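Local coordinates for HIGH affinity ribose transport protein RBSD (Bacillus subtilis, PDB 1OGE) that probably interconverts the beta-pyranose and beta-furanose forms of D-ribose, an early step in bacterial use of the sugar, working as a decamer built from two pentamers, at residues I26-L31 / P119-I124. Numbering follows the deposited sequence.
Sequences IADAGL and PYANCI. With RP5 (5-O-phosphono-beta-D-ribofuranose), chain G.
D28 and N122 face each other where two neighbouring strands run out beside the bound ribose 5-phosphate, the carboxylate and amide planes turned 68° apart. The D28 carboxylate divides its work: OD1 lies on the N122 side and accepts from sugar O3 at 2.8 Å, while OD2 takes O2 of the sugar at 2.6 Å. D28 OD2 also accepts from G30 N at 2.7 Å, an Asx turn. A further bond to D28 OD2 from L31 N, 3.0 Å long, extends this to an Asx motif, and the two bonds help fix the rotation of the carboxylate. This follows from CG standing between the backbone N and the carbonyl carbon (chi1 55°), which folds the acid back over its own loop. With an alanine in place of D28, both ribose hydroxyls are likely to lose their carboxylate acceptor, and the N-H groups of G30 and L31 the oxygen that gathers them.

Next to this, within the sheet, I26 and C123 form an antiparallel hydrogen-bonded pair joining strands 23-27 and 123-127, central neighbours in the mixed sheet of this RbsD/FucU fold. I26 N meets C123 O at 3.0 Å with an N-H...O angle of 170°, and C123 N returns a bond to I26 O. On one face of the sheet I26 CD1 lies against C123 SG, under helix 51-61. The amide of N122 reaches over to the other segment and lies against A27 and L31, the L31 side chain running obliquely to it.

Beyond A121, the centre of an inverse gamma turn, Y120 N donates to sugar O3 at 2.9 Å, giving that oxygen a second partner besides D28. The Y120 ring lays one face against C5 of the sugar and is met edge-to-face by H98, whose NE2 bonds the ligand, as does ND1 of H20, the inferred proton donor, from a second subunit.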
ATOM      1  N   ILE A  26      24.887  -9.989 -10.715  1.00 32.23           N
ATOM      2  CA  ILE A  26      24.754  -9.909 -12.164  1.00 32.43           C
ATOM      3  C   ILE A  26      24.500 -11.358 -12.506  1.00 31.63           C
ATOM      4  O   ILE A  26      25.325 -12.226 -12.217  1.00 29.50           O
ATOM      5  CB  ILE A  26      26.048  -9.445 -12.853  1.00 33.83           C
ATOM      6  CG1 ILE A  26      26.390  -8.024 -12.407  1.00 35.65           C
ATOM      7  CG2 ILE A  26      25.864  -9.479 -14.369  1.00 33.78           C
ATOM      8  CD1 ILE A  26      27.703  -7.502 -12.980  1.00 39.91           C
ATOM      9  N   ALA A  27      23.354 -11.628 -13.112  1.00 31.95           N
ATOM     10  CA  ALA A  27      22.990 -12.999 -13.407  1.00 32.80           C
ATOM     11  C   ALA A  27      22.788 -13.311 -14.868  1.00 33.18           C
ATOM     12  O   ALA A  27      22.561 -12.417 -15.682  1.00 32.21           O
ATOM     13  CB  ALA A  27      21.718 -13.351 -12.642  1.00 31.49           C
ATOM     14  N   ASP A  28      22.882 -14.600 -15.188  1.00 33.49           N
ATOM     15  CA  ASP A  28      22.636 -15.054 -16.541  1.00 33.61           C
ATOM     16  C   ASP A  28      21.111 -15.168 -16.602  1.00 33.94           C
ATOM     17  O   ASP A  28      20.436 -14.924 -15.603  1.00 33.51           O
ATOM     18  CB  ASP A  28      23.324 -16.405 -16.798  1.00 35.36           C
ATOM     19  CG  ASP A  28      22.926 -17.481 -15.795  1.00 36.61           C
ATOM     20  OD1 ASP A  28      23.836 -18.188 -15.305  1.00 34.83           O
ATOM     21  OD2 ASP A  28      21.717 -17.628 -15.513  1.00 34.31           O
ATOM     22  N   ALA A  29      20.567 -15.531 -17.757  1.00 33.44           N
ATOM     23  CA  ALA A  29      19.121 -15.622 -17.910  1.00 32.77           C
ATOM     24  C   ALA A  29      18.411 -16.694 -17.071  1.00 32.25           C
ATOM     25  O   ALA A  29      17.182 -16.682 -16.968  1.00 33.35           O
ATOM     26  CB  ALA A  29      18.780 -15.818 -19.382  1.00 30.72           C
ATOM     27  N   GLY A  30      19.169 -17.601 -16.460  1.00 31.29           N
ATOM     28  CA  GLY A  30      18.544 -18.666 -15.695  1.00 31.25           C
ATOM     29  C   GLY A  30      18.588 -18.607 -14.179  1.00 30.97           C
ATOM     30  O   GLY A  30      17.832 -19.320 -13.521  1.00 30.42           O
ATOM     31  N   LEU A  31      19.456 -17.776 -13.614  1.00 29.49           N
ATOM     32  CA  LEU A  31      19.560 -17.693 -12.164  1.00 31.17           C
ATOM     33  C   LEU A  31      18.241 -17.304 -11.491  1.00 32.25           C
ATOM     34  O   LEU A  31      17.624 -16.302 -11.851  1.00 31.55           O
ATOM     35  CB  LEU A  31      20.622 -16.674 -11.754  1.00 31.99           C
ATOM     36  CG  LEU A  31      20.867 -16.643 -10.240  1.00 33.13           C
ATOM     37  CD1 LEU A  31      21.650 -17.882  -9.856  1.00 35.03           C
ATOM     38  CD2 LEU A  31      21.634 -15.389  -9.834  1.00 34.89           C
ATOM     39  N   PRO A 119      26.225 -21.274 -18.893  1.00 47.47           N
ATOM     40  CA  PRO A 119      26.302 -21.825 -17.537  1.00 46.92           C
ATOM     41  C   PRO A 119      27.144 -21.042 -16.537  1.00 46.57           C
ATOM     42  O   PRO A 119      28.254 -20.598 -16.841  1.00 45.05           O
ATOM     43  CB  PRO A 119      26.868 -23.226 -17.768  1.00 47.80           C
ATOM     44  CG  PRO A 119      26.343 -23.581 -19.117  1.00 48.17           C
ATOM     45  CD  PRO A 119      26.567 -22.307 -19.889  1.00 47.89           C
ATOM     46  N   TYR A 120      26.591 -20.896 -15.336  1.00 45.94           N
ATOM     47  CA  TYR A 120      27.243 -20.218 -14.223  1.00 44.19           C
ATOM     48  C   TYR A 120      27.825 -18.832 -14.502  1.00 42.53           C
ATOM     49  O   TYR A 120      28.802 -18.417 -13.869  1.00 41.91           O
ATOM     50  CB  TYR A 120      28.317 -21.139 -13.642  1.00 47.04           C
ATOM     51  CG  TYR A 120      27.812 -22.551 -13.420  1.00 48.63           C
ATOM     52  CD1 TYR A 120      27.832 -23.489 -14.454  1.00 50.49           C
ATOM     53  CD2 TYR A 120      27.268 -22.933 -12.194  1.00 49.07           C
ATOM     54  CE1 TYR A 120      27.319 -24.774 -14.273  1.00 50.30           C
ATOM     55  CE2 TYR A 120      26.751 -24.214 -12.003  1.00 50.15           C
ATOM     56  CZ  TYR A 120      26.780 -25.129 -13.046  1.00 51.20           C
ATOM     57  OH  TYR A 120      26.269 -26.395 -12.861  1.00 51.14           O
ATOM     58  N   ALA A 121      27.223 -18.114 -15.444  1.00 39.48           N
ATOM     59  CA  ALA A 121      27.676 -16.768 -15.758  1.00 39.14           C
ATOM     60  C   ALA A 121      26.978 -15.827 -14.777  1.00 38.20           C
ATOM     61  O   ALA A 121      26.085 -15.068 -15.159  1.00 36.19           O
ATOM     62  CB  ALA A 121      27.316 -16.404 -17.194  1.00 36.85           C
ATOM     63  N   ASN A 122      27.380 -15.910 -13.509  1.00 38.31           N
ATOM     64  CA  ASN A 122      26.818 -15.079 -12.445  1.00 38.33           C
ATOM     65  C   ASN A 122      27.927 -14.638 -11.498  1.00 38.82           C
ATOM     66  O   ASN A 122      28.924 -15.336 -11.328  1.00 40.12           O
ATOM     67  CB  ASN A 122      25.782 -15.851 -11.610  1.00 37.10           C
ATOM     68  CG  ASN A 122      24.748 -16.572 -12.456  1.00 38.87           C
ATOM     69  OD1 ASN A 122      24.925 -17.740 -12.805  1.00 41.42           O
ATOM     70  ND2 ASN A 122      23.664 -15.880 -12.794  1.00 35.39           N
ATOM     71  N   CYS A 123      27.754 -13.477 -10.877  1.00 38.27           N
ATOM     72  CA  CYS A 123      28.738 -12.997  -9.915  1.00 38.11           C
ATOM     73  C   CYS A 123      28.140 -11.960  -8.976  1.00 36.61           C
ATOM     74  O   CYS A 123      27.184 -11.263  -9.320  1.00 36.51           O
ATOM     75  CB  CYS A 123      29.967 -12.412 -10.623  1.00 36.63           C
ATOM     76  SG  CYS A 123      29.743 -10.779 -11.334  1.00 38.26           S
ATOM     77  N   ILE A 124      28.709 -11.882  -7.781  1.00 36.99           N
ATOM     78  CA  ILE A 124      28.276 -10.939  -6.762  1.00 37.53           C
ATOM     79  C   ILE A 124      29.352  -9.869  -6.592  1.00 37.46           C
ATOM     80  O   ILE A 124      30.511 -10.190  -6.331  1.00 37.55           O
ATOM     81  CB  ILE A 124      28.069 -11.651  -5.397  1.00 37.41           C
ATOM     82  CG1 ILE A 124      26.812 -12.524  -5.446  1.00 37.90           C
ATOM     83  CG2 ILE A 124      27.980 -10.625  -4.266  1.00 36.12           C
ATOM     84  CD1 ILE A 124      26.572 -13.318  -4.162  1.00 38.76           C
TER
HETATM   85  C1  RP5 G1133      20.994 -21.281 -12.571  1.00 75.73           C
HETATM   86  O4  RP5 G1133      21.172 -22.596 -13.046  1.00 77.19           O
HETATM   87  C2  RP5 G1133      21.924 -20.405 -13.408  1.00 74.82           C
HETATM   88  O2  RP5 G1133      21.296 -20.079 -14.638  1.00 73.06           O
HETATM   89  C3  RP5 G1133      23.085 -21.356 -13.679  1.00 75.97           C
HETATM   90  O3  RP5 G1133      23.705 -20.944 -14.891  1.00 74.05           O
HETATM   91  C4  RP5 G1133      22.402 -22.731 -13.739  1.00 78.54           C
HETATM   92  C5  RP5 G1133      23.268 -23.837 -13.103  1.00 82.87           C
HETATM   93  O5  RP5 G1133      22.601 -25.119 -13.153  1.00 89.17           O
HETATM   94  P'  RP5 G1133      22.814 -25.955 -14.479  1.00 92.39           P
HETATM   95  O1X RP5 G1133      22.091 -27.240 -14.373  1.00 91.96           O
HETATM   96  O2X RP5 G1133      22.261 -25.163 -15.674  1.00 92.35           O
HETATM   97  O3X RP5 G1133      24.305 -26.227 -14.701  1.00 92.57           O
HETATM   98  O1  RP5 G1133      21.358 -21.333 -11.215  1.00 75.30           O